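Long-range contacts in A-type flavoprotein (Giardia intestinalis, PDB 2Q9U), which probably reduces oxygen to water as a flavodiiron protein, passing electrons from bound flavin mononucleotide to a diiron centre: residues Y44-E49 and G139-K144; K79-N84 and T102-V107. One frame throughout, in Å; residues are numbered along the deposited sequence.

Both contacts belong to the metallo-beta-lactamase-like domain and lie away from the flavin and diiron sites, their centres about 12 Å apart. Contact 1 bridges the two sheets of the domain near its surface, where the strand carrying Y44-I46 runs out into a turn and meets the residues leading into the strand that starts at T142; its chemistry is mainly polar, centred on one aspartate. Contact 2 is largely buried and joins two neighbouring strands of a single sheet by regular backbone hydrogen bonds, with apolar side chains on both faces. The two meet between the sheets, where L143 of contact 1 packs on V82 of contact 2.

Contact 1 of 2, residues Y44-E49 and G139-K144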
ATOM      1  N   TYR A  44      25.226  20.930  -9.590  1.00  8.81           N
ATOM      2  CA  TYR A  44      25.606  22.328  -9.338  1.00  9.32           C
ATOM      3  C   TYR A  44      26.295  22.924 -10.558  1.00 10.34           C
ATOM      4  O   TYR A  44      27.036  22.232 -11.222  1.00 10.06           O
ATOM      5  CB  TYR A  44      26.523  22.437  -8.115  1.00  9.98           C
ATOM      6  CG  TYR A  44      25.819  21.929  -6.877  1.00  9.36           C
ATOM      7  CD1 TYR A  44      24.923  22.749  -6.183  1.00  9.77           C
ATOM      8  CD2 TYR A  44      25.971  20.602  -6.467  1.00  9.23           C
ATOM      9  CE1 TYR A  44      24.232  22.257  -5.049  1.00 11.15           C
ATOM     10  CE2 TYR A  44      25.280  20.103  -5.358  1.00  9.61           C
ATOM     11  CZ  TYR A  44      24.413  20.939  -4.661  1.00  9.86           C
ATOM     12  OH  TYR A  44      23.743  20.445  -3.543  1.00 11.24           O
ATOM     13  N   PHE A  45      26.020  24.203 -10.825  1.00  9.51           N
ATOM     14  CA  PHE A  45      26.710  24.917 -11.877  1.00 11.03           C
ATOM     15  C   PHE A  45      27.623  25.980 -11.280  1.00 10.91           C
ATOM     16  O   PHE A  45      27.164  26.806 -10.487  1.00 11.55           O
ATOM     17  CB  PHE A  45      25.714  25.545 -12.853  1.00 10.53           C
ATOM     18  CG  PHE A  45      26.368  26.516 -13.802  1.00 12.06           C
ATOM     19  CD1 PHE A  45      27.087  26.054 -14.910  1.00 13.05           C
ATOM     20  CD2 PHE A  45      26.340  27.890 -13.532  1.00 12.44           C
ATOM     21  CE1 PHE A  45      27.753  26.963 -15.763  1.00 13.87           C
ATOM     22  CE2 PHE A  45      26.989  28.794 -14.379  1.00 15.10           C
ATOM     23  CZ  PHE A  45      27.674  28.340 -15.498  1.00 13.08           C
ATOM     24  N   ILE A  46      28.900  25.951 -11.670  1.00 11.62           N
ATOM     25  CA  ILE A  46      29.893  26.923 -11.216  1.00 11.87           C
ATOM     26  C   ILE A  46      30.168  27.924 -12.340  1.00 13.11           C
ATOM     27  O   ILE A  46      30.668  27.557 -13.417  1.00 13.10           O
ATOM     28  CB  ILE A  46      31.207  26.262 -10.764  1.00 12.27           C
ATOM     29  CG1 ILE A  46      30.916  25.188  -9.710  1.00 11.55           C
ATOM     30  CG2 ILE A  46      32.185  27.354 -10.191  1.00 12.53           C
ATOM     31  CD1 ILE A  46      32.081  24.234  -9.468  1.00 10.86           C
ATOM     32  N   ASP A  47      29.848  29.186 -12.074  1.00 13.28           N
ATOM     33  CA  ASP A  47      30.038  30.258 -13.046  1.00 15.46           C
ATOM     34  C   ASP A  47      31.498  30.693 -12.960  1.00 15.84           C
ATOM     35  O   ASP A  47      31.846  31.527 -12.123  1.00 17.70           O
ATOM     36  CB  ASP A  47      29.106  31.432 -12.694  1.00 15.53           C
ATOM     37  CG  ASP A  47      29.278  32.628 -13.619  1.00 20.36           C
ATOM     38  OD1 ASP A  47      30.025  32.525 -14.621  1.00 22.90           O
ATOM     39  OD2 ASP A  47      28.658  33.679 -13.331  1.00 24.25           O
ATOM     40  N   ASP A  48      32.353  30.140 -13.816  1.00 15.83           N
ATOM     41  CA  ASP A  48      33.754  30.545 -13.825  1.00 15.78           C
ATOM     42  C   ASP A  48      34.240  30.649 -15.283  1.00 16.23           C
ATOM     43  O   ASP A  48      33.447  30.500 -16.225  1.00 15.16           O
ATOM     44  CB  ASP A  48      34.619  29.578 -12.995  1.00 16.12           C
ATOM     45  CG  ASP A  48      35.784  30.279 -12.292  1.00 17.47           C
ATOM     46  OD1 ASP A  48      36.313  31.299 -12.821  1.00 18.11           O
ATOM     47  OD2 ASP A  48      36.174  29.810 -11.202  1.00 16.46           O
ATOM     48  N   GLU A  49      35.535  30.908 -15.461  1.00 16.95           N
ATOM     49  CA  GLU A  49      36.101  31.060 -16.805  1.00 19.15           C
ATOM     50  C   GLU A  49      35.903  29.786 -17.631  1.00 18.22           C
ATOM     51  O   GLU A  49      35.671  29.844 -18.847  1.00 18.56           O
ATOM     52  CB  GLU A  49      37.589  31.445 -16.711  1.00 19.25           C
ATOM     53  CG  GLU A  49      37.784  32.857 -16.120  1.00 21.98           C
ATOM     54  CD  GLU A  49      39.237  33.151 -15.745  1.00 24.62           C
ATOM     55  OE1 GLU A  49      40.153  32.517 -16.326  1.00 30.90           O
ATOM     56  OE2 GLU A  49      39.459  34.013 -14.860  1.00 31.72           O
ATOM     57  N   GLY A 139      39.340  28.667 -13.548  1.00 17.16           N
ATOM     58  CA  GLY A 139      39.383  30.133 -13.675  1.00 17.35           C
ATOM     59  C   GLY A 139      39.886  30.756 -12.397  1.00 18.11           C
ATOM     60  O   GLY A 139      41.032  30.541 -12.005  1.00 17.96           O
ATOM     61  N   LYS A 140      39.020  31.526 -11.738  1.00 18.93           N
ATOM     62  CA  LYS A 140      39.278  32.015 -10.385  1.00 19.63           C
ATOM     63  C   LYS A 140      39.387  30.851  -9.406  1.00 19.20           C
ATOM     64  O   LYS A 140      40.136  30.922  -8.424  1.00 19.25           O
ATOM     65  CB  LYS A 140      38.175  32.995  -9.942  1.00 20.64           C
ATOM     66  CG  LYS A 140      38.057  34.177 -10.869  1.00 26.84           C
ATOM     67  CD  LYS A 140      37.848  35.487 -10.113  1.00 32.36           C
ATOM     68  CE  LYS A 140      38.704  36.600 -10.736  1.00 35.18           C
ATOM     69  NZ  LYS A 140      40.176  36.298 -10.608  1.00 36.95           N
ATOM     70  N   ARG A 141      38.658  29.773  -9.684  1.00 17.87           N
ATOM     71  CA  ARG A 141      38.614  28.624  -8.782  1.00 17.15           C
ATOM     72  C   ARG A 141      39.491  27.477  -9.286  1.00 16.93           C
ATOM     73  O   ARG A 141      39.816  27.389 -10.471  1.00 17.00           O
ATOM     74  CB  ARG A 141      37.161  28.140  -8.566  1.00 17.57           C
ATOM     75  CG  ARG A 141      36.232  29.190  -7.942  1.00 15.13           C
ATOM     76  CD  ARG A 141      34.782  28.684  -7.884  1.00 15.37           C
ATOM     77  NE  ARG A 141      33.793  29.707  -7.521  1.00 15.21           N
ATOM     78  CZ  ARG A 141      33.296  30.606  -8.374  1.00 17.14           C
ATOM     79  NH1 ARG A 141      33.754  30.678  -9.622  1.00 15.74           N
ATOM     80  NH2 ARG A 141      32.364  31.473  -7.970  1.00 18.59           N
ATOM     81  N   THR A 142      39.900  26.622  -8.367  1.00 16.74           N
ATOM     82  CA  THR A 142      40.446  25.318  -8.712  1.00 16.45           C
ATOM     83  C   THR A 142      39.611  24.232  -8.025  1.00 16.64           C
ATOM     84  O   THR A 142      38.882  24.510  -7.057  1.00 16.61           O
ATOM     85  CB  THR A 142      41.906  25.167  -8.291  1.00 16.65           C
ATOM     86  OG1 THR A 142      42.021  25.224  -6.859  1.00 17.36           O
ATOM     87  CG2 THR A 142      42.777  26.271  -8.926  1.00 16.79           C
ATOM     88  N   LEU A 143      39.702  23.019  -8.547  1.00 16.00           N
ATOM     89  CA  LEU A 143      39.000  21.863  -7.980  1.00 15.87           C
ATOM     90  C   LEU A 143      39.960  20.723  -7.707  1.00 15.47           C
ATOM     91  O   LEU A 143      40.837  20.416  -8.544  1.00 14.93           O
ATOM     92  CB  LEU A 143      37.912  21.381  -8.941  1.00 15.48           C
ATOM     93  CG  LEU A 143      36.785  22.355  -9.298  1.00 16.59           C
ATOM     94  CD1 LEU A 143      35.857  21.694 -10.291  1.00 16.73           C
ATOM     95  CD2 LEU A 143      36.034  22.791  -8.039  1.00 16.78           C
ATOM     96  N   LYS A 144      39.796  20.115  -6.523  1.00 15.27           N
ATOM     97  CA  LYS A 144      40.518  18.916  -6.092  1.00 15.14           C
ATOM     98  C   LYS A 144      39.521  17.759  -5.959  1.00 15.13           C
ATOM     99  O   LYS A 144      38.303  17.981  -5.832  1.00 15.38           O
ATOM    100  CB  LYS A 144      41.202  19.145  -4.738  1.00 15.33           C
ATOM    101  CG  LYS A 144      42.053  20.417  -4.682  1.00 18.36           C
ATOM    102  CD  LYS A 144      43.374  20.246  -5.424  1.00 21.38           C
ATOM    103  CE  LYS A 144      44.393  19.479  -4.585  1.00 21.74           C
ATOM    104  NZ  LYS A 144      44.414  18.093  -5.052  1.00 26.25           N
TER
HETATM  105  O   HOH W   1      31.843  33.289  -9.988  1.00 30.15           O
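The two beta sheets of the metallo-beta-lactamase-like sandwich are tied together here at one end, where the chain leaving strand 39-46 meets the approach to strand 142-147. D48 carries the contact, its carboxylate turned to the backbone of 139-144. D48 OD1 accepts K140 N at 2.9 Å through its syn lone pair and uses its anti lone pair for E49 N of its own turn. D48 OD2, again with the syn lone pair, takes R141 N at 2.9 Å. D48 OD2 also forms a salt bridge with R141 NH1 at 3.0 Å, at the edge of the guanidinium; the two planes stand nearly perpendicular, 87° apart, and the hydrogen bond within this pair is weak. G139 brings its CA to 3.4 Å from D48 OD1, where a CB would clash, and its backbone angles also call for glycine. R141, extended from CG to NE, crosses I46 obliquely, and I46 CG2 lies over one guanidinium face and 3.7 Å from R141 CD. R141 NH1 also reaches D47 O at 3.3 Å from above the carbonyl plane, and a water links that oxygen to NH2. Deeper between the sheets, I46 CD1 approaches L143 CD2 at 4.4 Å. R141 NE forms a salt bridge with D164, so the guanidinium is shared between two carboxylates; this charge and the backbone N-H groups gripping D48 would be expected to stabilise its ionised form.

Contact 2 of 2, residues K79-N84 and T102-V107; sequences KYVVMN and TNATFV
F106 and V81 lie side by side and point the same way from neighbouring strands, the CE1 corner of the F106 ring reaching V81 CB at 3.7 Å. With CG beside its own backbone N (chi1 -74°), the ring leans across toward V81, while M83 CG comes to its edge. V81 CG2, also placed beside the backbone N, reaches A104 CB at 4.1 Å. On the other sheet face, V107 crosses Y80 obliquely and sets its CG2 3.5 Å from Y80 CD1; K79 CG sits over one face of that tyrosine ring, offset toward its rim. V82 also crosses V107 obliquely, V82 CG2 to V107 CB, and both also pack on F145 of the second sheet. Strands 80-82 and 105-108 belong to a beta-alpha-beta unit with helix 94-97 and run parallel, the axes of 80-82 and 105-107 being 26° apart. Y80, V81 and V82 pair with T105, F106 and V107. Four nearly straight hydrogen bonds join the backbones, beginning with T105 N to K79 O at 2.8 Å and ending with M83 N to V107 O at 3.0 Å. At the more exposed end, one water joins K79 NZ, T105 OG1 and N103 O, lying 2.9 Å from the K79 NZ that donates to it.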
ATOM      1  N   LYS A  79      32.394  23.776 -20.181  1.00 15.22           N
ATOM      2  CA  LYS A  79      33.741  23.203 -20.418  1.00 16.02           C
ATOM      3  C   LYS A  79      33.980  21.878 -19.684  1.00 15.43           C
ATOM      4  O   LYS A  79      34.610  20.974 -20.232  1.00 14.17           O
ATOM      5  CB  LYS A  79      34.848  24.216 -20.052  1.00 17.05           C
ATOM      6  CG  LYS A  79      36.314  23.631 -20.053  1.00 17.23           C
ATOM      7  CD  LYS A  79      36.756  23.205 -21.479  1.00 22.43           C
ATOM      8  CE  LYS A  79      38.137  22.533 -21.494  1.00 23.56           C
ATOM      9  NZ  LYS A  79      38.527  22.273 -22.928  1.00 26.70           N
ATOM     10  N   TYR A  80      33.497  21.777 -18.440  1.00 15.34           N
ATOM     11  CA  TYR A  80      33.688  20.568 -17.626  1.00 14.57           C
ATOM     12  C   TYR A  80      32.376  20.091 -17.001  1.00 14.35           C
ATOM     13  O   TYR A  80      31.557  20.897 -16.497  1.00 13.38           O
ATOM     14  CB  TYR A  80      34.712  20.790 -16.497  1.00 15.80           C
ATOM     15  CG  TYR A  80      36.098  21.152 -16.989  1.00 15.97           C
ATOM     16  CD1 TYR A  80      36.880  20.221 -17.688  1.00 16.02           C
ATOM     17  CD2 TYR A  80      36.627  22.421 -16.763  1.00 17.97           C
ATOM     18  CE1 TYR A  80      38.160  20.565 -18.156  1.00 17.97           C
ATOM     19  CE2 TYR A  80      37.908  22.765 -17.216  1.00 18.99           C
ATOM     20  CZ  TYR A  80      38.661  21.832 -17.919  1.00 18.73           C
ATOM     21  OH  TYR A  80      39.926  22.191 -18.368  1.00 18.56           O
ATOM     22  N   VAL A  81      32.191  18.783 -17.035  1.00 12.84           N
ATOM     23  CA  VAL A  81      31.155  18.111 -16.221  1.00 11.82           C
ATOM     24  C   VAL A  81      31.896  17.134 -15.324  1.00 11.93           C
ATOM     25  O   VAL A  81      32.503  16.160 -15.795  1.00 11.59           O
ATOM     26  CB  VAL A  81      30.115  17.379 -17.070  1.00 12.35           C
ATOM     27  CG1 VAL A  81      29.032  16.757 -16.164  1.00 12.25           C
ATOM     28  CG2 VAL A  81      29.486  18.331 -18.085  1.00 11.80           C
ATOM     29  N   VAL A  82      31.865  17.430 -14.033  1.00 11.76           N
ATOM     30  CA  VAL A  82      32.526  16.633 -13.032  1.00 11.60           C
ATOM     31  C   VAL A  82      31.549  15.592 -12.492  1.00 12.13           C
ATOM     32  O   VAL A  82      30.472  15.938 -11.991  1.00 11.83           O
ATOM     33  CB  VAL A  82      33.021  17.503 -11.860  1.00 12.18           C
ATOM     34  CG1 VAL A  82      33.553  16.641 -10.722  1.00 12.34           C
ATOM     35  CG2 VAL A  82      34.066  18.563 -12.323  1.00 11.34           C
ATOM     36  N   MET A  83      31.970  14.331 -12.537  1.00 12.78           N
ATOM     37  CA  MET A  83      31.163  13.197 -12.072  1.00 13.24           C
ATOM     38  C   MET A  83      31.804  12.528 -10.864  1.00 13.77           C
ATOM     39  O   MET A  83      32.909  12.028 -10.947  1.00 13.95           O
ATOM     40  CB  MET A  83      30.963  12.181 -13.226  1.00 13.36           C
ATOM     41  CG  MET A  83      30.132  12.723 -14.409  1.00 12.81           C
ATOM     42  SD  MET A  83      28.470  13.304 -13.994  1.00 14.10           S
ATOM     43  CE  MET A  83      27.650  11.770 -13.555  1.00 14.49           C
ATOM     44  N   ASN A  84      31.102  12.552  -9.723  1.00 13.87           N
ATOM     45  CA  ASN A  84      31.649  12.068  -8.465  1.00 13.38           C
ATOM     46  C   ASN A  84      31.370  10.593  -8.273  1.00 13.37           C
ATOM     47  O   ASN A  84      31.966   9.968  -7.396  1.00 13.27           O
ATOM     48  CB  ASN A  84      30.992  12.830  -7.299  1.00 13.35           C
ATOM     49  CG  ASN A  84      31.490  14.252  -7.177  1.00 15.72           C
ATOM     50  OD1 ASN A  84      30.698  15.217  -7.201  1.00 19.92           O
ATOM     51  ND2 ASN A  84      32.790  14.399  -7.045  1.00 12.51           N
ATOM     52  N   THR A 102      28.380  19.927 -26.062  1.00 17.16           N
ATOM     53  CA  THR A 102      29.208  19.833 -27.289  1.00 18.74           C
ATOM     54  C   THR A 102      30.686  19.995 -27.026  1.00 18.15           C
ATOM     55  O   THR A 102      31.539  19.323 -27.633  1.00 17.78           O
ATOM     56  CB  THR A 102      28.883  20.970 -28.289  1.00 19.34           C
ATOM     57  OG1 THR A 102      27.525  21.383 -28.146  1.00 22.93           O
ATOM     58  CG2 THR A 102      29.118  20.486 -29.695  1.00 22.49           C
ATOM     59  N   ASN A 103      30.996  20.930 -26.140  1.00 16.97           N
ATOM     60  CA  ASN A 103      32.375  21.296 -25.900  1.00 17.47           C
ATOM     61  C   ASN A 103      32.942  20.852 -24.571  1.00 17.22           C
ATOM     62  O   ASN A 103      34.069  21.229 -24.228  1.00 17.93           O
ATOM     63  CB  ASN A 103      32.541  22.800 -26.105  1.00 17.43           C
ATOM     64  CG  ASN A 103      32.483  23.179 -27.570  1.00 19.64           C
ATOM     65  OD1 ASN A 103      33.237  22.640 -28.396  1.00 19.24           O
ATOM     66  ND2 ASN A 103      31.600  24.093 -27.903  1.00 16.71           N
ATOM     67  N   ALA A 104      32.188  20.019 -23.839  1.00 16.44           N
ATOM     68  CA  ALA A 104      32.584  19.626 -22.493  1.00 16.02           C
ATOM     69  C   ALA A 104      33.552  18.454 -22.462  1.00 15.06           C
ATOM     70  O   ALA A 104      33.535  17.608 -23.339  1.00 15.47           O
ATOM     71  CB  ALA A 104      31.329  19.293 -21.657  1.00 15.05           C
ATOM     72  N   THR A 105      34.368  18.420 -21.423  1.00 14.90           N
ATOM     73  CA  THR A 105      35.177  17.277 -21.053  1.00 15.14           C
ATOM     74  C   THR A 105      34.610  16.731 -19.738  1.00 14.82           C
ATOM     75  O   THR A 105      34.339  17.495 -18.809  1.00 13.71           O
ATOM     76  CB  THR A 105      36.650  17.711 -20.850  1.00 15.75           C
ATOM     77  OG1 THR A 105      37.172  18.194 -22.104  1.00 16.46           O
ATOM     78  CG2 THR A 105      37.517  16.574 -20.367  1.00 16.17           C
ATOM     79  N   PHE A 106      34.439  15.413 -19.682  1.00 14.71           N
ATOM     80  CA  PHE A 106      33.917  14.732 -18.498  1.00 14.57           C
ATOM     81  C   PHE A 106      35.093  14.417 -17.583  1.00 14.48           C
ATOM     82  O   PHE A 106      36.074  13.802 -18.020  1.00 13.78           O
ATOM     83  CB  PHE A 106      33.103  13.488 -18.906  1.00 15.17           C
ATOM     84  CG  PHE A 106      31.778  13.840 -19.482  1.00 15.87           C
ATOM     85  CD1 PHE A 106      30.668  14.028 -18.647  1.00 15.03           C
ATOM     86  CD2 PHE A 106      31.644  14.070 -20.853  1.00 18.43           C
ATOM     87  CE1 PHE A 106      29.426  14.414 -19.176  1.00 13.55           C
ATOM     88  CE2 PHE A 106      30.427  14.459 -21.391  1.00 18.40           C
ATOM     89  CZ  PHE A 106      29.306  14.630 -20.547  1.00 18.89           C
ATOM     90  N   VAL A 107      35.000  14.888 -16.340  1.00 12.84           N
ATOM     91  CA  VAL A 107      36.113  14.845 -15.400  1.00 13.79           C
ATOM     92  C   VAL A 107      35.743  13.900 -14.271  1.00 14.02           C
ATOM     93  O   VAL A 107      34.745  14.110 -13.585  1.00 13.46           O
ATOM     94  CB  VAL A 107      36.375  16.240 -14.774  1.00 12.76           C
ATOM     95  CG1 VAL A 107      37.517  16.182 -13.770  1.00 13.07           C
ATOM     96  CG2 VAL A 107      36.640  17.303 -15.843  1.00 15.10           C
TER
HETATM   97  O   HOH W   2      36.403  20.386 -23.353  1.00 38.48           O